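Local coordinates for protein glycoside hydrolase family 31 (PDB 5I0F) that probably degrades cycloalternan, acting as a retaining glycoside hydrolase of family 31 that forms a covalent glycosyl intermediate, at residues A[139-144]-A[165-170]; A[228-231]-A[237-240]. One frame throughout, in Å; residues are numbered along the deposited sequence.

In the fold
Interaction 1 comes first along the chain. Strand 138-141 and the turn after it lead out of one sheet, and the chain returns in strand 160-168 of another. Their meeting closes a loop of 20 residues that holds nine strand residues and no helix. Interaction 2 opens later and closes a shorter loop of five residues, between strand 225-230 and strand 236-240. The two loops lie in series and do not cross. Both contacts join the same two sheets, the mixed one and the antiparallel six-stranded one. Their centres are 10 Å apart, and Leu167 CD1 packs on Phe228 CD1 at 3.8 Å, making one apolar layer.

Interaction 1 of 2, residues A[139-144]-A[165-170]; sequences IDIDGD and FALRIE
Ile139 turns CG1 away from its own carbonyl carbon (chi1 -50°), and this carries CD1 to the Phe165 ring. The ring swings in from the other strand with CG lodged between backbone N and carbonyl carbon (chi1 64°). Ile139 CD1 meets Phe165 CD1 at 3.9 Å, with CE1 of the same ring little farther off. The methyl approaches the ring obliquely. Two residues on, Ile141 reaches across in extended form. Ile141 CD1 touches Leu167 CD2 at 3.8 Å.

No hydrogen bond links the two segments. Strand 138-141 bonds instead to strand 263-271 through Asp140, and strand 160-168 bonds to strand 247-253. The contact therefore joins two sheets face to face, as in a beta-sandwich. Val266 and Phe146 also touch the Phe165 ring.

Toward the turn the character changes. Asp144 OD1 stands 4.7 Å from Arg168 NH1, too far for a salt bridge. The firm partner of Arg168 is Glu170 in its own segment. Arg168 NH2 bonds to Glu170 OE2 at 2.8 Å, nearly straight at 167°. The carboxylate oxygen uses its anti lone pair and lies close to the guanidinium plane. The bond helps to hold the guanidinium group in its orientation. Cohesion between the segments thus comes mainly from apolar packing, while the exposed Asp144 probably adds a weak electrostatic attraction at the edge.

Interaction 2 of 2, residues A[228-231]-A[237-240]; sequences FHVE and WYDV
Phe228 and Tyr238 meet ring to ring between two strands, with no hydrogen bond across. Tyr238 CE1 sits at the edge of the Phe228 ring, near its plane, 4.1 Å from Phe228 CE2. The two side chains run alongside each other, pointing opposite ways. Phe228 reaches this place with CG between its backbone N and carbonyl carbon (chi1 61°). Val230 comes against the end of the tyrosine, with Val230 CG2 3.9 Å from Tyr238 OH. That hydroxyl has its hydrogen-bonding partner just outside the segment, in Thr236 OG1.

All three touching side chains are buried. They lie between the facing sheets of a beta-sandwich: strand 225-230 belongs to the mixed sheet and strand 236-240 to the antiparallel one. Ile250 touches both aromatic rings, and Phe178 meets the tyrosine ring with planes about 40° apart.

Away from these side chains the two segments are only loosely associated. The backbones stay well apart, with the nearest CA atoms, those of Val230 and Trp237, 10.5 Å from each other. The exposed Glu231 flanks the contact on the solvent side and bonds to Asn267 through OE2.

Interaction 1 of 2, residues A[139-144]-A[165-170]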
# COMPACT_ATOMS: atom_id res chain seq x y z
N ILE A 139 26.80 12.97 -2.83
CA ILE A 139 26.21 11.65 -2.65
C ILE A 139 27.15 10.83 -1.76
O ILE A 139 28.28 10.53 -2.16
CB ILE A 139 26.01 10.91 -3.99
CG1 ILE A 139 25.29 11.77 -5.04
CG2 ILE A 139 25.25 9.61 -3.76
CD1 ILE A 139 23.89 12.18 -4.68
N ASP A 140 26.69 10.48 -0.56
CA ASP A 140 27.46 9.66 0.38
C ASP A 140 27.14 8.20 0.04
O ASP A 140 26.08 7.69 0.40
CB ASP A 140 27.06 10.04 1.83
CG ASP A 140 27.74 9.16 2.89
OD1 ASP A 140 28.61 8.35 2.53
OD2 ASP A 140 27.38 9.27 4.09
N ILE A 141 28.04 7.58 -0.72
CA ILE A 141 27.84 6.23 -1.26
C ILE A 141 29.20 5.52 -1.39
O ILE A 141 30.16 6.12 -1.82
CB ILE A 141 27.12 6.27 -2.64
CG1 ILE A 141 26.84 4.84 -3.16
CG2 ILE A 141 27.93 7.05 -3.67
CD1 ILE A 141 25.90 4.76 -4.35
N ASP A 142 29.24 4.25 -1.00
CA ASP A 142 30.45 3.42 -1.04
C ASP A 142 30.31 2.43 -2.20
O ASP A 142 29.44 2.60 -3.04
CB ASP A 142 30.61 2.70 0.30
CG ASP A 142 30.76 3.68 1.46
OD1 ASP A 142 31.67 4.52 1.38
OD2 ASP A 142 29.96 3.63 2.43
N GLY A 143 31.18 1.42 -2.28
CA GLY A 143 31.02 0.37 -3.29
C GLY A 143 31.52 0.82 -4.65
O GLY A 143 32.08 1.91 -4.77
N ASP A 144 31.29 0.00 -5.67
CA ASP A 144 31.94 0.20 -6.99
C ASP A 144 31.00 0.48 -8.17
O ASP A 144 31.48 0.63 -9.29
CB ASP A 144 32.88 -1.00 -7.32
CG ASP A 144 32.15 -2.36 -7.41
OD1 ASP A 144 30.94 -2.41 -7.73
OD2 ASP A 144 32.79 -3.40 -7.17
N PHE A 165 21.41 10.75 -10.33
CA PHE A 165 22.71 10.09 -10.44
C PHE A 165 22.49 8.67 -10.94
O PHE A 165 21.35 8.22 -11.08
CB PHE A 165 23.47 10.15 -9.10
CG PHE A 165 22.80 9.42 -7.99
CD1 PHE A 165 21.86 10.05 -7.18
CD2 PHE A 165 23.10 8.08 -7.75
CE1 PHE A 165 21.24 9.35 -6.14
CE2 PHE A 165 22.49 7.38 -6.72
CZ PHE A 165 21.56 8.02 -5.91
N ALA A 166 23.58 7.97 -11.25
CA ALA A 166 23.51 6.66 -11.87
C ALA A 166 24.36 5.62 -11.19
O ALA A 166 25.41 5.94 -10.59
CB ALA A 166 23.87 6.74 -13.34
N LEU A 167 23.90 4.38 -11.29
CA LEU A 167 24.66 3.20 -10.90
C LEU A 167 24.82 2.27 -12.09
O LEU A 167 23.90 2.10 -12.91
CB LEU A 167 23.93 2.44 -9.79
CG LEU A 167 23.46 3.22 -8.58
CD1 LEU A 167 22.75 2.25 -7.64
CD2 LEU A 167 24.62 3.88 -7.87
N ARG A 168 25.99 1.63 -12.17
CA ARG A 168 26.28 0.68 -13.23
C ARG A 168 25.60 -0.69 -12.98
O ARG A 168 25.66 -1.21 -11.87
CB ARG A 168 27.79 0.51 -13.36
CG ARG A 168 28.23 -0.28 -14.58
CD ARG A 168 29.73 -0.14 -14.84
NE ARG A 168 30.48 -0.70 -13.73
CZ ARG A 168 30.69 -2.00 -13.51
NH1 ARG A 168 31.39 -2.37 -12.44
NH2 ARG A 168 30.25 -2.95 -14.36
N ILE A 169 25.01 -1.27 -14.02
CA ILE A 169 24.46 -2.63 -13.98
C ILE A 169 25.09 -3.41 -15.12
O ILE A 169 25.35 -2.85 -16.18
CB ILE A 169 22.90 -2.64 -14.05
CG1 ILE A 169 22.32 -4.05 -13.98
CG2 ILE A 169 22.36 -1.95 -15.31
CD1 ILE A 169 20.83 -4.07 -13.66
N GLU A 170 25.37 -4.69 -14.87
CA GLU A 170 26.02 -5.58 -15.84
C GLU A 170 25.00 -6.45 -16.59
O GLU A 170 23.85 -6.59 -16.17
CB GLU A 170 27.09 -6.44 -15.15
CG GLU A 170 28.18 -5.55 -14.54
CD GLU A 170 29.37 -6.31 -13.97
OE1 GLU A 170 29.31 -7.53 -13.82
OE2 GLU A 170 30.39 -5.65 -13.66

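Interaction 2 of 2, residues A[228-231]-A[237-240]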
# COMPACT_ATOMS: atom_id res chain seq x y z
N PHE A 228 21.20 -1.57 -3.06
CA PHE A 228 21.27 -0.17 -2.69
C PHE A 228 19.98 0.28 -2.04
O PHE A 228 18.92 -0.26 -2.33
CB PHE A 228 21.58 0.68 -3.91
CG PHE A 228 20.54 0.61 -4.98
CD1 PHE A 228 20.59 -0.41 -5.95
CD2 PHE A 228 19.53 1.57 -5.06
CE1 PHE A 228 19.63 -0.49 -6.94
CE2 PHE A 228 18.57 1.49 -6.05
CZ PHE A 228 18.61 0.46 -6.99
N HIS A 229 20.11 1.29 -1.19
CA HIS A 229 18.99 1.86 -0.47
C HIS A 229 19.22 3.34 -0.38
O HIS A 229 20.18 3.77 0.25
CB HIS A 229 18.86 1.22 0.91
CG HIS A 229 17.97 1.97 1.87
ND1 HIS A 229 18.31 2.15 3.19
CD2 HIS A 229 16.78 2.58 1.69
CE1 HIS A 229 17.36 2.83 3.79
NE2 HIS A 229 16.41 3.10 2.91
N VAL A 230 18.36 4.12 -1.02
CA VAL A 230 18.45 5.56 -0.90
C VAL A 230 17.81 5.87 0.46
O VAL A 230 16.63 5.63 0.65
CB VAL A 230 17.72 6.30 -2.04
CG1 VAL A 230 17.96 7.81 -1.96
CG2 VAL A 230 18.16 5.77 -3.41
N GLU A 231 18.61 6.37 1.41
CA GLU A 231 18.14 6.54 2.79
C GLU A 231 17.36 7.85 2.94
O GLU A 231 17.87 8.87 3.39
CB GLU A 231 19.27 6.44 3.84
CG GLU A 231 18.72 6.08 5.23
CD GLU A 231 19.79 5.82 6.27
OE1 GLU A 231 19.77 6.46 7.32
OE2 GLU A 231 20.67 4.98 6.05
N TRP A 237 12.59 8.15 -7.88
CA TRP A 237 12.24 7.60 -9.18
C TRP A 237 13.43 6.77 -9.70
O TRP A 237 14.61 7.07 -9.39
CB TRP A 237 11.96 8.72 -10.17
CG TRP A 237 10.78 9.61 -9.91
CD1 TRP A 237 9.56 9.54 -10.53
CD2 TRP A 237 10.74 10.74 -9.05
NE1 TRP A 237 8.75 10.55 -10.09
CE2 TRP A 237 9.45 11.31 -9.18
CE3 TRP A 237 11.67 11.35 -8.19
CZ2 TRP A 237 9.05 12.45 -8.47
CZ3 TRP A 237 11.27 12.49 -7.48
CH2 TRP A 237 9.98 13.03 -7.63
N TYR A 238 13.11 5.74 -10.48
CA TYR A 238 14.09 4.74 -10.96
C TYR A 238 13.83 4.45 -12.43
O TYR A 238 12.70 4.10 -12.83
CB TYR A 238 14.02 3.43 -10.13
CG TYR A 238 14.18 3.72 -8.66
CD1 TYR A 238 15.45 3.84 -8.10
CD2 TYR A 238 13.08 3.94 -7.84
CE1 TYR A 238 15.60 4.17 -6.77
CE2 TYR A 238 13.22 4.28 -6.51
CZ TYR A 238 14.49 4.39 -5.98
OH TYR A 238 14.65 4.71 -4.67
N ASP A 239 14.88 4.63 -13.24
CA ASP A 239 14.90 4.20 -14.63
C ASP A 239 15.89 3.05 -14.66
O ASP A 239 17.12 3.24 -14.61
CB ASP A 239 15.35 5.37 -15.52
CG ASP A 239 15.29 5.06 -16.99
OD1 ASP A 239 15.71 3.98 -17.43
OD2 ASP A 239 14.84 5.93 -17.74
N VAL A 240 15.34 1.84 -14.66
CA VAL A 240 16.13 0.65 -14.37
C VAL A 240 16.65 0.09 -15.69
O VAL A 240 16.17 -0.93 -16.20
CB VAL A 240 15.37 -0.40 -13.57
CG1 VAL A 240 16.32 -1.49 -13.08
CG2 VAL A 240 14.67 0.25 -12.37